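Local atomic coordinates of ribokinase RBSK (Mycobacterium tuberculosis, PDB entry 3GO6), a protein that probably phosphorylates D-ribose at O-5, using ATP and a divalent metal ion, to give D-ribose 5-phosphate for nucleotide synthesis or the pentose phosphate pathway. Residues A67-Q72 with A251-A256; A244-V249 with L281-S286. All coordinates share one frame; numbering follows the deposited sequence.

Contact 1 (A67-Q72 with A251-A256)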
loop_
_atom_site.group_PDB
_atom_site.type_symbol
_atom_site.label_atom_id
_atom_site.label_comp_id
_atom_site.label_asym_id
_atom_site.label_seq_id
_atom_site.Cartn_x
_atom_site.Cartn_y
_atom_site.Cartn_z
ATOM N N ALA A 67 -1.923 24.937 -11.503
ATOM C CA ALA A 67 -1.061 25.994 -10.936
ATOM C C ALA A 67 0.298 26.085 -11.644
ATOM O O ALA A 67 0.739 27.188 -12.013
ATOM C CB ALA A 67 -0.878 25.801 -9.432
ATOM N N ARG A 68 0.944 24.945 -11.864
ATOM C CA ARG A 68 2.201 24.935 -12.629
ATOM C C ARG A 68 2.024 25.414 -14.078
ATOM O O ARG A 68 2.949 25.995 -14.652
ATOM C CB ARG A 68 2.876 23.567 -12.579
ATOM C CG ARG A 68 3.356 23.205 -11.172
ATOM C CD ARG A 68 4.104 21.896 -11.174
ATOM N NE ARG A 68 4.448 21.445 -9.823
ATOM C CZ ARG A 68 5.079 20.304 -9.563
ATOM N NH1 ARG A 68 5.458 19.504 -10.552
ATOM N NH2 ARG A 68 5.343 19.962 -8.307
ATOM N N ALA A 69 0.846 25.171 -14.655
ATOM C CA ALA A 69 0.505 25.655 -15.995
ATOM C C ALA A 69 0.113 27.140 -16.061
ATOM O O ALA A 69 -0.181 27.637 -17.147
ATOM C CB ALA A 69 -0.600 24.787 -16.631
ATOM N N GLY A 70 0.073 27.833 -14.921
ATOM C CA GLY A 70 -0.139 29.287 -14.898
ATOM C C GLY A 70 -1.487 29.781 -14.389
ATOM O O GLY A 70 -1.750 30.995 -14.367
ATOM N N ALA A 71 -2.363 28.863 -13.975
ATOM C CA ALA A 71 -3.648 29.273 -13.434
ATOM C C ALA A 71 -3.500 29.734 -11.984
ATOM O O ALA A 71 -2.553 29.349 -11.284
ATOM C CB ALA A 71 -4.694 28.117 -13.528
ATOM N N GLN A 72 -4.432 30.568 -11.546
ATOM C CA GLN A 72 -4.568 30.865 -10.136
ATOM C C GLN A 72 -5.581 29.882 -9.571
ATOM O O GLN A 72 -6.741 29.885 -9.962
ATOM C CB GLN A 72 -5.004 32.315 -9.913
ATOM C CG GLN A 72 -4.491 32.851 -8.569
ATOM C CD GLN A 72 -2.950 32.871 -8.487
ATOM O OE1 GLN A 72 -2.283 33.550 -9.281
ATOM N NE2 GLN A 72 -2.386 32.110 -7.534
ATOM N N ALA A 251 -5.708 16.938 -17.299
ATOM C CA ALA A 251 -6.951 17.598 -16.869
ATOM C C ALA A 251 -6.689 18.983 -16.284
ATOM O O ALA A 251 -7.403 19.952 -16.603
ATOM C CB ALA A 251 -7.700 16.725 -15.866
ATOM N N GLY A 252 -5.664 19.084 -15.434
ATOM C CA GLY A 252 -5.338 20.367 -14.794
ATOM C C GLY A 252 -4.883 21.385 -15.816
ATOM O O GLY A 252 -5.264 22.567 -15.753
ATOM N N VAL A 253 -4.064 20.941 -16.764
ATOM C CA VAL A 253 -3.619 21.833 -17.855
ATOM C C VAL A 253 -4.773 22.243 -18.781
ATOM O O VAL A 253 -4.833 23.403 -19.229
ATOM C CB VAL A 253 -2.450 21.215 -18.661
ATOM C CG1 VAL A 253 -2.105 22.083 -19.900
ATOM C CG2 VAL A 253 -1.251 21.068 -17.754
ATOM N N LEU A 254 -5.684 21.313 -19.059
ATOM C CA LEU A 254 -6.865 21.647 -19.842
ATOM C C LEU A 254 -7.660 22.751 -19.132
ATOM O O LEU A 254 -8.061 23.753 -19.766
ATOM C CB LEU A 254 -7.737 20.413 -20.115
ATOM C CG LEU A 254 -8.760 20.606 -21.240
ATOM C CD1 LEU A 254 -8.047 20.576 -22.599
ATOM C CD2 LEU A 254 -9.855 19.544 -21.211
ATOM N N ALA A 255 -7.880 22.582 -17.825
ATOM C CA ALA A 255 -8.607 23.590 -17.031
ATOM C C ALA A 255 -7.907 24.949 -17.050
ATOM O O ALA A 255 -8.572 25.995 -17.115
ATOM C CB ALA A 255 -8.804 23.116 -15.585
ATOM N N ALA A 256 -6.574 24.923 -17.000
ATOM C CA ALA A 256 -5.767 26.144 -16.957
ATOM C C ALA A 256 -5.749 26.907 -18.288
ATOM O O ALA A 256 -5.332 28.080 -18.322
ATOM C CB ALA A 256 -4.347 25.803 -16.551
#

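Contact 2 (A244-V249 with L281-S286). With RIB (alpha-D-ribofuranose), chain C.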
loop_
_atom_site.group_PDB
_atom_site.type_symbol
_atom_site.label_atom_id
_atom_site.label_comp_id
_atom_site.label_asym_id
_atom_site.label_seq_id
_atom_site.Cartn_x
_atom_site.Cartn_y
_atom_site.Cartn_z
ATOM N N ALA A 244 1.439 6.933 -14.524
ATOM C CA ALA A 244 0.589 7.335 -13.401
ATOM C C ALA A 244 0.678 8.847 -13.201
ATOM O O ALA A 244 1.758 9.445 -13.296
ATOM C CB ALA A 244 0.994 6.595 -12.142
ATOM N N GLY A 245 -0.476 9.460 -12.976
ATOM C CA GLY A 245 -0.526 10.882 -12.736
ATOM C C GLY A 245 -0.659 11.699 -14.015
ATOM O O GLY A 245 -0.989 12.863 -13.954
ATOM N N ALA A 246 -0.391 11.104 -15.178
ATOM C CA ALA A 246 -0.387 11.923 -16.404
ATOM C C ALA A 246 -1.775 12.420 -16.788
ATOM O O ALA A 246 -1.921 13.534 -17.335
ATOM C CB ALA A 246 0.264 11.179 -17.563
ATOM N N GLY A 247 -2.785 11.589 -16.532
ATOM C CA GLY A 247 -4.175 11.987 -16.791
ATOM C C GLY A 247 -4.598 13.195 -15.965
ATOM O O GLY A 247 -5.307 14.063 -16.449
ATOM N N ASP A 248 -4.157 13.253 -14.702
ATOM C CA ASP A 248 -4.448 14.415 -13.837
ATOM C C ASP A 248 -3.745 15.644 -14.353
ATOM O O ASP A 248 -4.285 16.740 -14.289
ATOM C CB ASP A 248 -3.994 14.143 -12.397
ATOM C CG ASP A 248 -4.822 13.064 -11.730
ATOM O OD1 ASP A 248 -6.016 12.918 -12.107
ATOM O OD2 ASP A 248 -4.276 12.341 -10.859
ATOM N N VAL A 249 -2.522 15.464 -14.857
ATOM C CA VAL A 249 -1.790 16.571 -15.485
ATOM C C VAL A 249 -2.551 17.086 -16.711
ATOM O O VAL A 249 -2.785 18.288 -16.855
ATOM C CB VAL A 249 -0.320 16.190 -15.848
ATOM C CG1 VAL A 249 0.350 17.349 -16.604
ATOM C CG2 VAL A 249 0.495 15.875 -14.565
ATOM N N LEU A 281 4.737 14.844 -21.287
ATOM C CA LEU A 281 5.831 15.238 -20.401
ATOM C C LEU A 281 5.709 14.599 -19.017
ATOM O O LEU A 281 6.715 14.229 -18.391
ATOM C CB LEU A 281 5.864 16.764 -20.239
ATOM C CG LEU A 281 6.275 17.625 -21.431
ATOM C CD1 LEU A 281 6.272 19.092 -21.050
ATOM C CD2 LEU A 281 7.652 17.216 -21.995
ATOM N N ALA A 282 4.467 14.488 -18.545
ATOM C CA ALA A 282 4.188 13.903 -17.234
ATOM C C ALA A 282 4.589 12.420 -17.186
ATOM O O ALA A 282 4.938 11.912 -16.136
ATOM C CB ALA A 282 2.703 14.090 -16.894
ATOM N N THR A 283 4.589 11.735 -18.329
ATOM C CA THR A 283 4.975 10.322 -18.365
ATOM C C THR A 283 6.498 10.106 -18.326
ATOM O O THR A 283 6.963 8.971 -18.219
ATOM C CB THR A 283 4.391 9.590 -19.604
ATOM O OG1 THR A 283 5.060 10.064 -20.789
ATOM C CG2 THR A 283 2.879 9.847 -19.713
ATOM N N LEU A 284 7.262 11.181 -18.412
ATOM C CA LEU A 284 8.718 11.082 -18.410
ATOM C C LEU A 284 9.304 10.991 -16.995
ATOM O O LEU A 284 10.508 10.722 -16.834
ATOM C CB LEU A 284 9.313 12.295 -19.116
ATOM C CG LEU A 284 9.045 12.446 -20.617
ATOM C CD1 LEU A 284 9.555 13.803 -21.079
ATOM C CD2 LEU A 284 9.732 11.349 -21.398
ATOM N N VAL A 285 8.441 11.210 -15.997
ATOM C CA VAL A 285 8.830 11.363 -14.592
ATOM C C VAL A 285 8.201 10.253 -13.741
ATOM O O VAL A 285 6.999 9.984 -13.838
ATOM C CB VAL A 285 8.363 12.755 -14.040
ATOM C CG1 VAL A 285 8.792 12.952 -12.606
ATOM C CG2 VAL A 285 8.919 13.901 -14.884
ATOM N N SER A 286 9.020 9.620 -12.903
ATOM C CA SER A 286 8.529 8.670 -11.909
ATOM C C SER A 286 7.727 9.434 -10.861
ATOM O O SER A 286 8.074 10.541 -10.470
ATOM C CB SER A 286 9.692 7.940 -11.219
ATOM O OG SER A 286 10.321 7.053 -12.131
HETATM O O5 RIB C . -4.641 9.834 -11.033
HETATM C C5 RIB C . -3.755 9.336 -10.005
HETATM C C4 RIB C . -4.359 9.660 -8.626
HETATM O O4 RIB C . -5.523 8.829 -8.439
HETATM C C3 RIB C . -3.445 9.308 -7.466
HETATM O O3 RIB C . -2.692 10.430 -6.939
HETATM C C2 RIB C . -4.370 8.678 -6.441
HETATM O O2 RIB C . -4.382 9.412 -5.211
HETATM C C1 RIB C . -5.755 8.586 -7.062
HETATM O O1 RIB C . -6.634 9.609 -6.575
#

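Contact 1 (A67-Q72 with A251-A256)
A69 and V253 bring their CA atoms to 5.9 Å where the chain leaving helix 58-68 passes alongside helix 246-257, and A71 and A256 come closer still, with 5.2 Å between their CA atoms. Between these two points the 67-72 backbone leaves the helix: G70 has a positive phi of 108° and closes a Schellman motif, its N bonded to the O of A67 at 3.1 Å. At that phi a CB on G70 would press against the carbonyl O of A69. The turn places A69 and A71 on one side, with their CB atoms both directed at the opposing helix, which at this level is still held by regular bonds such as that from A256 N to G252 O at 3.0 Å.

This is the passage from a helix into an edge strand in the ribokinase fold, since the chain continues from here into strand 72-76, beside strand 21-25 of the central eight-stranded sheet. Helix 246-257 packs over the same sheet: A71 and A255 both touch V22, while L254 fits between strand 195-199 and helix 265-282.

The interface itself is built from small groups and is entirely apolar. The single methyl of A256 sits between two others, 3.8 Å from A71 CB and 3.9 Å from A69 CB, and so links residues on both sides of the glycine turn. A69 CB has a second neighbour in V253 CG2, again at 3.9 Å. CG1 of V253 stands anti to the backbone N (chi1 173°), which turns CG2 back beside that N and onto the A69 methyl. R68, meanwhile, extends away from helix 246-257 and pairs with D290 in a salt bridge.

Contact 2 (A244-V249 with L281-S286)
A282 sets its methyl directly on the backbone of A246, with A282 CB 3.8 Å from A246 CA, an approach as near as that between the two methyls themselves. The CA atoms of these alanines are only 5.1 Å apart, which brings the first turn of helix 246-257 close against the last residues of helix 265-282. V249 straddles the same methyl from the next turn: its CG2 is 3.7 Å from A282 CB and its CG1 4.0 Å. T283 adds CG2, 3.6 Å from A246 CB. Its chi1 of 70° holds OG1 between the backbone N and carbonyl carbon, where it bonds back to A280 O, and leaves the methyl branch to face A246.

Residues 245-248 form the GAGD sequence characteristic of PfkB-family kinases, with G245 at the N-cap and V249 N bonded to its O. D248, the predicted proton acceptor, projects from a different side of the helix and receives a hydrogen bond from O5 of the ribose at its OD2, over 2.5 Å. N61 also bonds OD2 and Q62 bonds OD1, so the carboxylate is held at both oxygens. On the other side of the contact, the chain beyond A282 makes a type I turn to V285; A282, V285 and A244 all belong to the magnesium site. The methyl packing therefore joins the metal-binding turn to the helix that presents D248 to O5, the hydroxyl probably phosphorylated, while polar bonds made elsewhere orient the carboxylate.

Helix 246-257 takes part in both contacts, its first turn in contact 2 and its later turns in contact 1, with the two centres about 14 Å apart. V249 meets A282 and V253, one turn on, meets A69, while V253 also touches A278 of helix 265-282. The two contacts do not otherwise touch. Contact 2 borders the probable active site: D248, the predicted proton acceptor, bonds the ribose, and the A282 side chain is about 5 Å from the bound magnesium ion. Contact 1 is farther from the site, the side chain of V253 being about 13 Å from the metal and about 14 Å from the sugar.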